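Local coordinates for protein pyruvate kinase (Pyrobaculum aerophilum, PDB 3QTG) that catalyses the last step of glycolysis, interconverting phosphoenolpyruvate plus ADP with pyruvate plus ATP, with the help of a divalent metal cation, at residues N15-R19 with L338-M343; K37-V42 with P331-S336; P93-G99 with A155-I161; E127-L133 with A166-K172. One frame throughout, in Å; residues are numbered along the deposited sequence.

Contact 1. Residues N15-R19 with L338-M343; sequences NLTKR and LSRILM
A strand-on-helix contact in the TIM barrel joins the first strand's start, and the loop leading into it, to the later part of helix 331-343, the long helix after the eighth strand. Residues 338-343 are helical, with Leu-342 N bonded to Leu-338 O at 3.1 Å; Asn-15 and Thr-17 are extended, Leu-16 has helix-like phi/psi (-92°/-43°), and Lys-18 and Arg-19 are strand. The segments run oppositely, Asn-15 CA lying 6.4 Å from Met-343 CA and Arg-19 CA 7.2 Å from Ser-339 CA. Leu-342 (chi1 m, chi2 t) fills the middle: its CD1 sits 3.5 Å from Arg-19 CG and 3.8 Å from Thr-17 O, so the arginine's aliphatic part serves as apolar surface. The guanidinium reaches past it, NH1 donating to Ser-339 OG at 2.9 Å, while NE is paired with Asp-43. A small serine lets this side chain lie close to the helix. Asn-15 (chi1 m) brings its amide against Leu-342 and Met-343, ND2 3.5 Å from Leu-342 C. Thr-17 OG1 bonds to Tyr-347. Leu-338 and Leu-342 also pack on strand 318-321 and helix 302-313, so the helix covers the seam between the first and last barrel strands.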
loop_
_atom_site.group_PDB
_atom_site.type_symbol
_atom_site.label_atom_id
_atom_site.label_comp_id
_atom_site.label_asym_id
_atom_site.label_seq_id
_atom_site.Cartn_x
_atom_site.Cartn_y
_atom_site.Cartn_z
ATOM N N ASN A 15 17.730 25.910 7.242
ATOM C CA ASN A 15 16.492 25.846 6.481
ATOM C C ASN A 15 16.550 24.926 5.261
ATOM O O ASN A 15 17.574 24.806 4.577
ATOM C CB ASN A 15 15.947 27.255 6.142
ATOM C CG ASN A 15 15.207 27.904 7.322
ATOM O OD1 ASN A 15 15.286 29.119 7.537
ATOM N ND2 ASN A 15 14.490 27.089 8.095
ATOM N N LEU A 16 15.430 24.253 5.029
ATOM C CA LEU A 16 15.259 23.422 3.856
ATOM C C LEU A 16 14.622 24.283 2.794
ATOM O O LEU A 16 15.059 24.263 1.652
ATOM C CB LEU A 16 14.425 22.196 4.195
ATOM C CG LEU A 16 14.936 21.308 5.349
ATOM C CD1 LEU A 16 14.062 20.069 5.464
ATOM C CD2 LEU A 16 16.391 20.903 5.139
ATOM N N THR A 17 13.620 25.070 3.196
ATOM C CA THR A 17 13.042 26.112 2.342
ATOM C C THR A 17 14.037 27.262 2.217
ATOM O O THR A 17 14.536 27.773 3.210
ATOM C CB THR A 17 11.733 26.655 2.907
ATOM O OG1 THR A 17 10.889 25.560 3.274
ATOM C CG2 THR A 17 11.026 27.518 1.866
ATOM N N LYS A 18 14.321 27.648 0.981
ATOM C CA LYS A 18 15.269 28.716 0.711
ATOM C C LYS A 18 14.607 30.099 0.672
ATOM O O LYS A 18 13.431 30.239 0.348
ATOM C CB LYS A 18 16.069 28.413 -0.570
ATOM C CG LYS A 18 16.815 27.066 -0.525
ATOM C CD LYS A 18 17.694 26.966 0.722
ATOM C CE LYS A 18 18.498 25.699 0.747
ATOM N NZ LYS A 18 19.308 25.628 -0.491
ATOM N N ARG A 19 15.394 31.113 1.017
ATOM C CA ARG A 19 14.893 32.459 1.290
ATOM C C ARG A 19 15.504 33.403 0.265
ATOM O O ARG A 19 16.730 33.543 0.186
ATOM C CB ARG A 19 15.294 32.881 2.715
ATOM C CG ARG A 19 14.866 31.908 3.842
ATOM C CD ARG A 19 15.827 31.931 5.058
ATOM N NE ARG A 19 17.193 31.578 4.658
ATOM C CZ ARG A 19 18.256 31.539 5.457
ATOM N NH1 ARG A 19 18.164 31.837 6.748
ATOM N NH2 ARG A 19 19.428 31.190 4.951
ATOM N N LEU A 338 10.793 36.050 7.973
ATOM C CA LEU A 338 10.754 34.939 7.005
ATOM C C LEU A 338 11.498 33.690 7.512
ATOM O O LEU A 338 10.944 32.582 7.567
ATOM C CB LEU A 338 11.327 35.365 5.649
ATOM C CG LEU A 338 11.181 34.272 4.585
ATOM C CD1 LEU A 338 9.703 33.773 4.465
ATOM C CD2 LEU A 338 11.723 34.725 3.227
ATOM N N SER A 339 12.752 33.905 7.893
ATOM C CA SER A 339 13.666 32.859 8.336
ATOM C C SER A 339 13.214 32.205 9.640
ATOM O O SER A 339 13.307 30.983 9.802
ATOM C CB SER A 339 15.060 33.477 8.501
ATOM O OG SER A 339 16.050 32.490 8.553
ATOM N N ARG A 340 12.730 33.034 10.561
ATOM C CA ARG A 340 12.192 32.587 11.838
ATOM C C ARG A 340 10.970 31.665 11.651
ATOM O O ARG A 340 10.908 30.597 12.251
ATOM C CB ARG A 340 11.814 33.810 12.670
ATOM C CG ARG A 340 11.444 33.517 14.105
ATOM C CD ARG A 340 10.933 34.787 14.797
ATOM N NE ARG A 340 11.634 36.002 14.352
ATOM C CZ ARG A 340 11.711 37.129 15.060
ATOM N NH1 ARG A 340 11.132 37.197 16.260
ATOM N NH2 ARG A 340 12.372 38.187 14.577
ATOM N N ILE A 341 10.010 32.082 10.821
ATOM C CA ILE A 341 8.822 31.253 10.507
ATOM C C ILE A 341 9.207 29.905 9.916
ATOM O O ILE A 341 8.617 28.886 10.261
ATOM C CB ILE A 341 7.825 31.960 9.539
ATOM C CG1 ILE A 341 7.219 33.212 10.201
ATOM C CG2 ILE A 341 6.703 30.960 9.072
ATOM C CD1 ILE A 341 6.606 34.219 9.227
ATOM N N LEU A 342 10.191 29.911 9.022
ATOM C CA LEU A 342 10.637 28.698 8.338
ATOM C C LEU A 342 11.236 27.679 9.305
ATOM O O LEU A 342 11.046 26.463 9.146
ATOM C CB LEU A 342 11.617 29.030 7.197
ATOM C CG LEU A 342 11.011 29.823 6.026
ATOM C CD1 LEU A 342 12.021 30.093 4.904
ATOM C CD2 LEU A 342 9.771 29.148 5.488
ATOM N N MET A 343 11.944 28.179 10.317
ATOM C CA MET A 343 12.532 27.321 11.338
ATOM C C MET A 343 11.474 26.554 12.119
ATOM O O MET A 343 11.773 25.553 12.755
ATOM C CB MET A 343 13.443 28.129 12.273
ATOM C CG MET A 343 14.695 28.624 11.561
ATOM S SD MET A 343 15.863 29.503 12.615
ATOM C CE MET A 343 17.204 29.790 11.438
#

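Contact 2. Residues K37-V42 with P331-S336; sequences KFLDLV and PLAAVS
Phe-38, with chi1 t and chi2 near 86°, points its ring edge at the first turn of helix 331-343: CE1 lies 3.3 Å from Pro-331 O and 3.5 Å from Val-335 CG1. Phe-38 is helical, in helix 32-39, and a type I turn runs from Leu-39 to Val-42. The nearest CA atoms are those of Phe-38 and Leu-332 at 5.5 Å and of Leu-41 and Val-335 at 6.2 Å. Such closeness suits the beta-branched Val-335 (chi1 m), which offers CG2 to Leu-41 CB at 3.9 Å and CG1 to Val-42 CG1, also 3.9 Å. Leu-41 (m, t) continues the apolar layer, its CD1 4.1 Å from Leu-332 CD1 and 3.8 Å from Ser-336 CA. Beside these side chains, one water donates to both Leu-41 O and Val-335 O, 2.9 Å each, bridging two acceptors. Phe-38, Val-42 and Val-335 rest on Ala-21 of strand 18-22: this is the helix layer of a TIM barrel, where helix 32-39, after the first strand, meets helix 331-343, after the eighth.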
loop_
_atom_site.group_PDB
_atom_site.type_symbol
_atom_site.label_atom_id
_atom_site.label_comp_id
_atom_site.label_asym_id
_atom_site.label_seq_id
_atom_site.Cartn_x
_atom_site.Cartn_y
_atom_site.Cartn_z
ATOM N N LYS A 37 23.901 41.638 8.182
ATOM C CA LYS A 37 22.846 40.948 8.923
ATOM C C LYS A 37 21.641 40.585 8.036
ATOM O O LYS A 37 20.914 39.645 8.335
ATOM C CB LYS A 37 22.414 41.768 10.153
ATOM C CG LYS A 37 23.442 41.782 11.292
ATOM C CD LYS A 37 23.601 40.402 11.966
ATOM C CE LYS A 37 24.650 40.403 13.114
ATOM N NZ LYS A 37 26.055 40.204 12.643
ATOM N N PHE A 38 21.462 41.338 6.950
ATOM C CA PHE A 38 20.400 41.107 5.965
ATOM C C PHE A 38 20.722 39.907 5.048
ATOM O O PHE A 38 19.879 39.011 4.842
ATOM C CB PHE A 38 20.188 42.382 5.136
ATOM C CG PHE A 38 19.104 42.271 4.104
ATOM C CD1 PHE A 38 17.781 42.521 4.443
ATOM C CD2 PHE A 38 19.409 41.938 2.790
ATOM C CE1 PHE A 38 16.768 42.426 3.502
ATOM C CE2 PHE A 38 18.402 41.840 1.838
ATOM C CZ PHE A 38 17.071 42.087 2.197
ATOM N N LEU A 39 21.947 39.893 4.521
ATOM C CA LEU A 39 22.397 38.850 3.607
ATOM C C LEU A 39 22.668 37.530 4.313
ATOM O O LEU A 39 22.622 36.467 3.687
ATOM C CB LEU A 39 23.621 39.319 2.808
ATOM C CG LEU A 39 23.328 40.483 1.849
ATOM C CD1 LEU A 39 24.580 40.992 1.173
ATOM C CD2 LEU A 39 22.278 40.099 0.802
ATOM N N ASP A 40 22.968 37.607 5.612
ATOM C CA ASP A 40 23.095 36.429 6.474
ATOM C C ASP A 40 21.785 35.652 6.560
ATOM O O ASP A 40 21.766 34.487 6.947
ATOM C CB ASP A 40 23.493 36.842 7.892
ATOM C CG ASP A 40 24.998 37.092 8.053
ATOM O OD1 ASP A 40 25.797 36.902 7.093
ATOM O OD2 ASP A 40 25.376 37.489 9.180
ATOM N N LEU A 41 20.694 36.316 6.216
ATOM C CA LEU A 41 19.371 35.743 6.362
ATOM C C LEU A 41 18.739 35.353 5.031
ATOM O O LEU A 41 17.563 34.973 4.997
ATOM C CB LEU A 41 18.450 36.693 7.155
ATOM C CG LEU A 41 18.705 36.727 8.668
ATOM C CD1 LEU A 41 18.109 37.983 9.325
ATOM C CD2 LEU A 41 18.187 35.464 9.357
ATOM N N VAL A 42 19.502 35.465 3.944
ATOM C CA VAL A 42 19.005 35.088 2.612
ATOM C C VAL A 42 19.881 34.018 1.964
ATOM O O VAL A 42 21.047 33.827 2.348
ATOM C CB VAL A 42 18.775 36.321 1.652
ATOM C CG1 VAL A 42 18.060 37.431 2.381
ATOM C CG2 VAL A 42 20.107 36.852 1.040
ATOM N N PRO A 331 13.248 46.278 5.723
ATOM C CA PRO A 331 13.818 45.161 4.956
ATOM C C PRO A 331 14.427 44.059 5.820
ATOM O O PRO A 331 14.233 42.883 5.512
ATOM C CB PRO A 331 14.896 45.828 4.084
ATOM C CG PRO A 331 15.101 47.188 4.668
ATOM C CD PRO A 331 13.776 47.568 5.246
ATOM N N LEU A 332 15.127 44.444 6.894
ATOM C CA LEU A 332 15.749 43.492 7.814
ATOM C C LEU A 332 14.743 42.698 8.643
ATOM O O LEU A 332 14.902 41.509 8.799
ATOM C CB LEU A 332 16.784 44.166 8.736
ATOM C CG LEU A 332 17.440 43.261 9.795
ATOM C CD1 LEU A 332 18.213 42.084 9.185
ATOM C CD2 LEU A 332 18.353 44.047 10.748
ATOM N N ALA A 333 13.737 43.358 9.202
ATOM C CA ALA A 333 12.704 42.654 9.959
ATOM C C ALA A 333 11.990 41.635 9.076
ATOM O O ALA A 333 11.635 40.562 9.538
ATOM C CB ALA A 333 11.702 43.634 10.536
ATOM N N ALA A 334 11.804 41.988 7.806
ATOM C CA ALA A 334 11.101 41.149 6.840
ATOM C C ALA A 334 11.826 39.828 6.585
ATOM O O ALA A 334 11.207 38.776 6.704
ATOM C CB ALA A 334 10.850 41.904 5.543
ATOM N N VAL A 335 13.129 39.875 6.287
ATOM C CA VAL A 335 13.915 38.641 6.109
ATOM C C VAL A 335 14.121 37.868 7.406
ATOM O O VAL A 335 14.240 36.628 7.401
ATOM C CB VAL A 335 15.276 38.862 5.382
ATOM C CG1 VAL A 335 15.049 39.399 3.965
ATOM C CG2 VAL A 335 16.228 39.756 6.180
ATOM N N SER A 336 14.153 38.602 8.516
ATOM C CA SER A 336 14.333 38.005 9.824
ATOM C C SER A 336 13.091 37.194 10.189
ATOM O O SER A 336 13.208 36.048 10.600
ATOM C CB SER A 336 14.637 39.089 10.860
ATOM O OG SER A 336 14.875 38.520 12.133
HETATM O O HOH W 1 14.738 35.411 4.861
#

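Contact 3. Residues P93-G99 with A155-I161; sequences PINVQEG and AESSGVI
Four backbone hydrogen bonds pair strands 94-96 and 159-161 as an antiparallel ladder: Ile-94 N to Ile-161 O, Ile-161 N to Ile-94 O and Val-96 N to Gly-159 O, each 2.7 Å, and Gly-159 N to Val-96 O at 3.0 Å. Asn-95 and Val-160 form the non-hydrogen-bonded pair between, with CA atoms 4.5 Å apart. The strand axes approach to 4.6 Å at 150°. Past the ladder, Gly-99 N donates to Ala-155 O at 2.8 Å; Gly-99 has phi 85° and psi -14°, at which a CB would jam against the preceding carbonyl. Ser-158 OG makes weak 3.4 Å bonds with Gln-97 OE1 and Glu-98 N. One face carries Ile-94, Val-96 and Ile-161, hydrophobic and turned inward: Val-96 (chi1 t) places CG1 3.3 Å from Ala-155 CB and CG2 3.8 Å from Ile-161 CD1. Ile-94 and Ile-161 also touch Ile-115. On the exposed face Asn-95 OD1 lies 3.1 Å from Val-160 CG2; at the strand's start, Pro-93 CB is 3.8 Å from Val-160 CG1. Such a two-stranded ribbon, laid against the mixed sheet, belongs to the small beta-rich B domain that pyruvate kinases insert into their barrel.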
loop_
_atom_site.group_PDB
_atom_site.type_symbol
_atom_site.label_atom_id
_atom_site.label_comp_id
_atom_site.label_asym_id
_atom_site.label_seq_id
_atom_site.Cartn_x
_atom_site.Cartn_y
_atom_site.Cartn_z
ATOM N N PRO A 93 -3.539 63.869 -19.001
ATOM C CA PRO A 93 -4.295 63.007 -18.078
ATOM C C PRO A 93 -5.788 63.024 -18.387
ATOM O O PRO A 93 -6.348 64.075 -18.691
ATOM C CB PRO A 93 -4.011 63.629 -16.708
ATOM C CG PRO A 93 -2.632 64.276 -16.882
ATOM C CD PRO A 93 -2.665 64.824 -18.281
ATOM N N ILE A 94 -6.411 61.855 -18.371
ATOM C CA ILE A 94 -7.843 61.757 -18.643
ATOM C C ILE A 94 -8.553 61.426 -17.337
ATOM O O ILE A 94 -8.254 60.418 -16.697
ATOM C CB ILE A 94 -8.155 60.683 -19.725
ATOM C CG1 ILE A 94 -7.627 61.139 -21.089
ATOM C CG2 ILE A 94 -9.666 60.410 -19.828
ATOM C CD1 ILE A 94 -7.137 60.006 -21.952
ATOM N N ASN A 95 -9.477 62.296 -16.946
ATOM C CA ASN A 95 -10.253 62.107 -15.732
ATOM C C ASN A 95 -11.540 61.357 -16.030
ATOM O O ASN A 95 -12.369 61.784 -16.845
ATOM C CB ASN A 95 -10.527 63.444 -15.042
ATOM C CG ASN A 95 -9.249 64.094 -14.514
ATOM O OD1 ASN A 95 -8.849 63.839 -13.382
ATOM N ND2 ASN A 95 -8.590 64.905 -15.343
ATOM N N VAL A 96 -11.677 60.224 -15.367
ATOM C CA VAL A 96 -12.765 59.301 -15.604
ATOM C C VAL A 96 -13.709 59.362 -14.411
ATOM O O VAL A 96 -13.264 59.301 -13.263
ATOM C CB VAL A 96 -12.178 57.875 -15.858
ATOM C CG1 VAL A 96 -13.132 56.764 -15.475
ATOM C CG2 VAL A 96 -11.739 57.751 -17.312
ATOM N N GLN A 97 -15.006 59.528 -14.684
ATOM C CA GLN A 97 -16.019 59.539 -13.625
ATOM C C GLN A 97 -16.691 58.186 -13.551
ATOM O O GLN A 97 -16.832 57.505 -14.564
ATOM C CB GLN A 97 -17.070 60.648 -13.845
ATOM C CG GLN A 97 -16.490 62.064 -14.025
ATOM C CD GLN A 97 -15.502 62.513 -12.919
ATOM O OE1 GLN A 97 -15.732 62.311 -11.720
ATOM N NE2 GLN A 97 -14.398 63.143 -13.341
ATOM N N GLU A 98 -17.082 57.789 -12.342
ATOM C CA GLU A 98 -17.796 56.528 -12.134
ATOM C C GLU A 98 -19.090 56.536 -12.960
ATOM O O GLU A 98 -19.816 57.519 -12.948
ATOM C CB GLU A 98 -18.127 56.355 -10.644
ATOM C CG GLU A 98 -18.886 55.065 -10.327
ATOM C CD GLU A 98 -19.206 54.904 -8.841
ATOM O OE1 GLU A 98 -18.436 55.427 -7.997
ATOM O OE2 GLU A 98 -20.223 54.234 -8.522
ATOM N N GLY A 99 -19.374 55.447 -13.671
ATOM C CA GLY A 99 -20.506 55.411 -14.598
ATOM C C GLY A 99 -20.261 55.962 -16.009
ATOM O O GLY A 99 -21.077 55.727 -16.901
ATOM N N ALA A 155 -16.704 52.847 -16.517
ATOM C CA ALA A 155 -15.875 52.935 -15.340
ATOM C C ALA A 155 -16.701 52.590 -14.088
ATOM O O ALA A 155 -17.802 53.113 -13.885
ATOM C CB ALA A 155 -15.288 54.308 -15.227
ATOM N N GLU A 156 -16.161 51.678 -13.281
ATOM C CA GLU A 156 -16.804 51.233 -12.059
ATOM C C GLU A 156 -16.481 52.181 -10.905
ATOM O O GLU A 156 -17.152 52.153 -9.885
ATOM C CB GLU A 156 -16.411 49.786 -11.748
ATOM C CG GLU A 156 -16.901 48.820 -12.811
ATOM C CD GLU A 156 -16.485 47.367 -12.578
ATOM O OE1 GLU A 156 -16.060 46.995 -11.453
ATOM O OE2 GLU A 156 -16.595 46.581 -13.546
ATOM N N SER A 157 -15.470 53.037 -11.097
ATOM C CA SER A 157 -15.155 54.114 -10.163
ATOM C C SER A 157 -14.450 55.274 -10.879
ATOM O O SER A 157 -14.141 55.183 -12.069
ATOM C CB SER A 157 -14.313 53.594 -8.985
ATOM O OG SER A 157 -13.064 53.106 -9.436
ATOM N N SER A 158 -14.246 56.371 -10.154
ATOM C CA SER A 158 -13.486 57.522 -10.621
ATOM C C SER A 158 -11.986 57.250 -10.637
ATOM O O SER A 158 -11.498 56.369 -9.933
ATOM C CB SER A 158 -13.766 58.732 -9.738
ATOM O OG SER A 158 -14.952 59.370 -10.152
ATOM N N GLY A 159 -11.256 58.020 -11.434
ATOM C CA GLY A 159 -9.838 57.779 -11.614
ATOM C C GLY A 159 -9.247 58.673 -12.682
ATOM O O GLY A 159 -9.968 59.339 -13.427
ATOM N N VAL A 160 -7.922 58.706 -12.732
ATOM C CA VAL A 160 -7.207 59.538 -13.682
ATOM C C VAL A 160 -6.319 58.595 -14.489
ATOM O O VAL A 160 -5.499 57.882 -13.918
ATOM C CB VAL A 160 -6.363 60.611 -12.963
ATOM C CG1 VAL A 160 -5.609 61.480 -13.950
ATOM C CG2 VAL A 160 -7.260 61.473 -12.075
ATOM N N ILE A 161 -6.537 58.559 -15.801
ATOM C CA ILE A 161 -5.705 57.762 -16.708
ATOM C C ILE A 161 -4.591 58.629 -17.267
ATOM O O ILE A 161 -4.831 59.715 -17.799
ATOM C CB ILE A 161 -6.528 57.084 -17.839
ATOM C CG1 ILE A 161 -7.540 56.100 -17.236
ATOM C CG2 ILE A 161 -5.604 56.325 -18.781
ATOM C CD1 ILE A 161 -8.685 55.724 -18.160
#

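Contact 4. Residues E127-L133 with A166-K172; sequences EQNDVIL and AIVVEGK
Strand 167-169 forms an edge of the B domain's mixed sheet, pairing antiparallel with strand 131-134. The axes of 131-133 and 167-169 come within 4.6 Å, at 152°. Leu-133 and Val-168 are the hydrogen-bonded pair, Leu-133 N to Val-168 O at 2.7 Å and Val-168 N to Leu-133 O at 3.1 Å; Ile-132 and Val-169 form the non-hydrogen-bonded pair, and Glu-170 N donates to Val-131 O at 2.9 Å. Type II turns span Glu-127 to Asp-130 and Val-169 to Lys-172; Gly-171, with phi 76°, suits its positive-phi position. Linking the two turns, Lys-172 (m, m, t, p) brings NZ 2.7 Å from both Glu-127 OE1 and Asp-130 OD2, a salt-bridge network in which OD2 also accepts from Glu-127 N. A water joins Asp-130 OD1, Val-131 N and Glu-170 O. Ile-132 CG2 meets Ile-167 CG2 at 3.7 Å, packing with Phe-122; Leu-133 CD1 lies 4.0 Å from CB of Glu-170, a residue whose carboxylate forms a salt bridge with Arg-140. Ala-166, following Lys-165, has its side chain about 4 Å from that of Arg-87; both basic residues probably bind ATP, as in relatives, so this edge probably borders the nucleotide site, between B domain and barrel in pyruvate kinases.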
loop_
_atom_site.group_PDB
_atom_site.type_symbol
_atom_site.label_atom_id
_atom_site.label_comp_id
_atom_site.label_asym_id
_atom_site.label_seq_id
_atom_site.Cartn_x
_atom_site.Cartn_y
_atom_site.Cartn_z
ATOM N N GLU A 127 -13.407 41.227 -25.324
ATOM C CA GLU A 127 -14.791 40.954 -25.715
ATOM C C GLU A 127 -15.740 41.722 -24.798
ATOM O O GLU A 127 -15.355 42.177 -23.714
ATOM C CB GLU A 127 -15.106 39.453 -25.598
ATOM C CG GLU A 127 -14.223 38.552 -26.431
ATOM C CD GLU A 127 -14.445 37.078 -26.109
ATOM O OE1 GLU A 127 -14.061 36.625 -24.998
ATOM O OE2 GLU A 127 -15.023 36.369 -26.978
ATOM N N GLN A 128 -16.992 41.828 -25.225
ATOM C CA GLN A 128 -18.050 42.375 -24.378
ATOM C C GLN A 128 -18.152 41.657 -23.035
ATOM O O GLN A 128 -18.088 40.433 -22.974
ATOM C CB GLN A 128 -19.385 42.305 -25.091
ATOM C CG GLN A 128 -20.327 43.394 -24.639
ATOM C CD GLN A 128 -21.627 43.346 -25.368
ATOM O OE1 GLN A 128 -21.661 43.287 -26.597
ATOM N NE2 GLN A 128 -22.724 43.354 -24.615
ATOM N N ASN A 129 -18.303 42.445 -21.973
ATOM C CA ASN A 129 -18.353 41.977 -20.570
ATOM C C ASN A 129 -17.014 41.647 -19.923
ATOM O O ASN A 129 -16.987 41.294 -18.751
ATOM C CB ASN A 129 -19.360 40.830 -20.348
ATOM C CG ASN A 129 -20.760 41.198 -20.793
ATOM O OD1 ASN A 129 -21.318 40.573 -21.704
ATOM N ND2 ASN A 129 -21.326 42.240 -20.181
ATOM N N ASP A 130 -15.913 41.796 -20.664
ATOM C CA ASP A 130 -14.584 41.710 -20.062
ATOM C C ASP A 130 -14.371 42.915 -19.187
ATOM O O ASP A 130 -14.989 43.959 -19.416
ATOM C CB ASP A 130 -13.476 41.701 -21.120
ATOM C CG ASP A 130 -13.180 40.317 -21.647
ATOM O OD1 ASP A 130 -13.410 39.325 -20.906
ATOM O OD2 ASP A 130 -12.716 40.225 -22.803
ATOM N N VAL A 131 -13.467 42.781 -18.223
ATOM C CA VAL A 131 -13.101 43.867 -17.318
ATOM C C VAL A 131 -11.642 44.296 -17.568
ATOM O O VAL A 131 -10.711 43.470 -17.566
ATOM C CB VAL A 131 -13.289 43.461 -15.845
ATOM C CG1 VAL A 131 -12.846 44.575 -14.902
ATOM C CG2 VAL A 131 -14.775 43.019 -15.579
ATOM N N ILE A 132 -11.470 45.596 -17.788
ATOM C CA ILE A 132 -10.188 46.185 -18.087
ATOM C C ILE A 132 -9.614 46.748 -16.789
ATOM O O ILE A 132 -10.318 47.415 -16.046
ATOM C CB ILE A 132 -10.353 47.300 -19.142
ATOM C CG1 ILE A 132 -10.704 46.688 -20.506
ATOM C CG2 ILE A 132 -9.093 48.173 -19.225
ATOM C CD1 ILE A 132 -11.319 47.694 -21.413
ATOM N N LEU A 133 -8.343 46.479 -16.525
ATOM C CA LEU A 133 -7.719 46.872 -15.263
ATOM C C LEU A 133 -6.589 47.860 -15.462
ATOM O O LEU A 133 -5.646 47.609 -16.197
ATOM C CB LEU A 133 -7.168 45.644 -14.519
ATOM C CG LEU A 133 -8.129 44.494 -14.227
ATOM C CD1 LEU A 133 -7.325 43.274 -13.727
ATOM C CD2 LEU A 133 -9.166 44.971 -13.203
ATOM N N ALA A 166 0.126 50.988 -17.480
ATOM C CA ALA A 166 -0.164 49.647 -17.973
ATOM C C ALA A 166 -1.656 49.232 -17.933
ATOM O O ALA A 166 -2.430 49.699 -17.094
ATOM C CB ALA A 166 0.681 48.629 -17.198
ATOM N N ILE A 167 -2.043 48.336 -18.838
ATOM C CA ILE A 167 -3.445 47.944 -19.007
ATOM C C ILE A 167 -3.478 46.440 -19.112
ATOM O O ILE A 167 -2.729 45.840 -19.882
ATOM C CB ILE A 167 -4.093 48.555 -20.296
ATOM C CG1 ILE A 167 -3.812 50.049 -20.436
ATOM C CG2 ILE A 167 -5.600 48.325 -20.344
ATOM C CD1 ILE A 167 -4.066 50.566 -21.879
ATOM N N VAL A 168 -4.332 45.832 -18.301
ATOM C CA VAL A 168 -4.480 44.380 -18.257
ATOM C C VAL A 168 -5.965 44.055 -18.428
ATOM O O VAL A 168 -6.804 44.828 -18.004
ATOM C CB VAL A 168 -3.886 43.825 -16.925
ATOM C CG1 VAL A 168 -4.271 42.350 -16.690
ATOM C CG2 VAL A 168 -2.347 44.009 -16.919
ATOM N N VAL A 169 -6.277 42.951 -19.107
ATOM C CA VAL A 169 -7.653 42.505 -19.247
ATOM C C VAL A 169 -7.818 41.303 -18.302
ATOM O O VAL A 169 -7.169 40.275 -18.486
ATOM C CB VAL A 169 -8.009 42.131 -20.724
ATOM C CG1 VAL A 169 -9.492 41.760 -20.863
ATOM C CG2 VAL A 169 -7.683 43.300 -21.696
ATOM N N GLU A 170 -8.655 41.470 -17.276
ATOM C CA GLU A 170 -8.934 40.431 -16.270
ATOM C C GLU A 170 -9.238 39.077 -16.904
ATOM O O GLU A 170 -10.224 38.939 -17.627
ATOM C CB GLU A 170 -10.108 40.879 -15.406
ATOM C CG GLU A 170 -10.413 39.999 -14.198
ATOM C CD GLU A 170 -11.558 40.566 -13.392
ATOM O OE1 GLU A 170 -12.705 40.468 -13.873
ATOM O OE2 GLU A 170 -11.312 41.128 -12.299
ATOM N N GLY A 171 -8.378 38.088 -16.646
ATOM C CA GLY A 171 -8.553 36.725 -17.165
ATOM C C GLY A 171 -8.235 36.495 -18.635
ATOM O O GLY A 171 -8.534 35.421 -19.167
ATOM N N LYS A 172 -7.637 37.492 -19.301
ATOM C CA LYS A 172 -7.241 37.370 -20.709
ATOM C C LYS A 172 -5.751 37.575 -20.880
ATOM O O LYS A 172 -5.149 38.403 -20.210
ATOM C CB LYS A 172 -7.982 38.371 -21.618
ATOM C CG LYS A 172 -9.488 38.216 -21.687
ATOM C CD LYS A 172 -9.912 36.991 -22.468
ATOM C CE LYS A 172 -11.425 36.868 -22.476
ATOM N NZ LYS A 172 -12.035 37.721 -23.545
HETATM O O HOH W 2 -12.688 39.923 -18.134
#

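From the N terminus, the chain enters the barrel at 15-19 and passes through 37-42, but both segments wait some 290 to 320 residues for their partners on helix 331-343. Contact 2 thus closes within the span of contact 1; the two touch, Arg-19 NE lying 3.4 Å from Leu-41 O, and together they join the beginning of the barrel to its end. Contacts 3 and 4 both fall inside that span, in the domain inserted between barrel strands 76-80 and 199-202. They cross along the chain, 93-99, 127-133, 155-161, 166-172, interlacing the small domain, with centres about 16 Å apart. Contact 3 lies about 43 Å from contact 1, centre to centre.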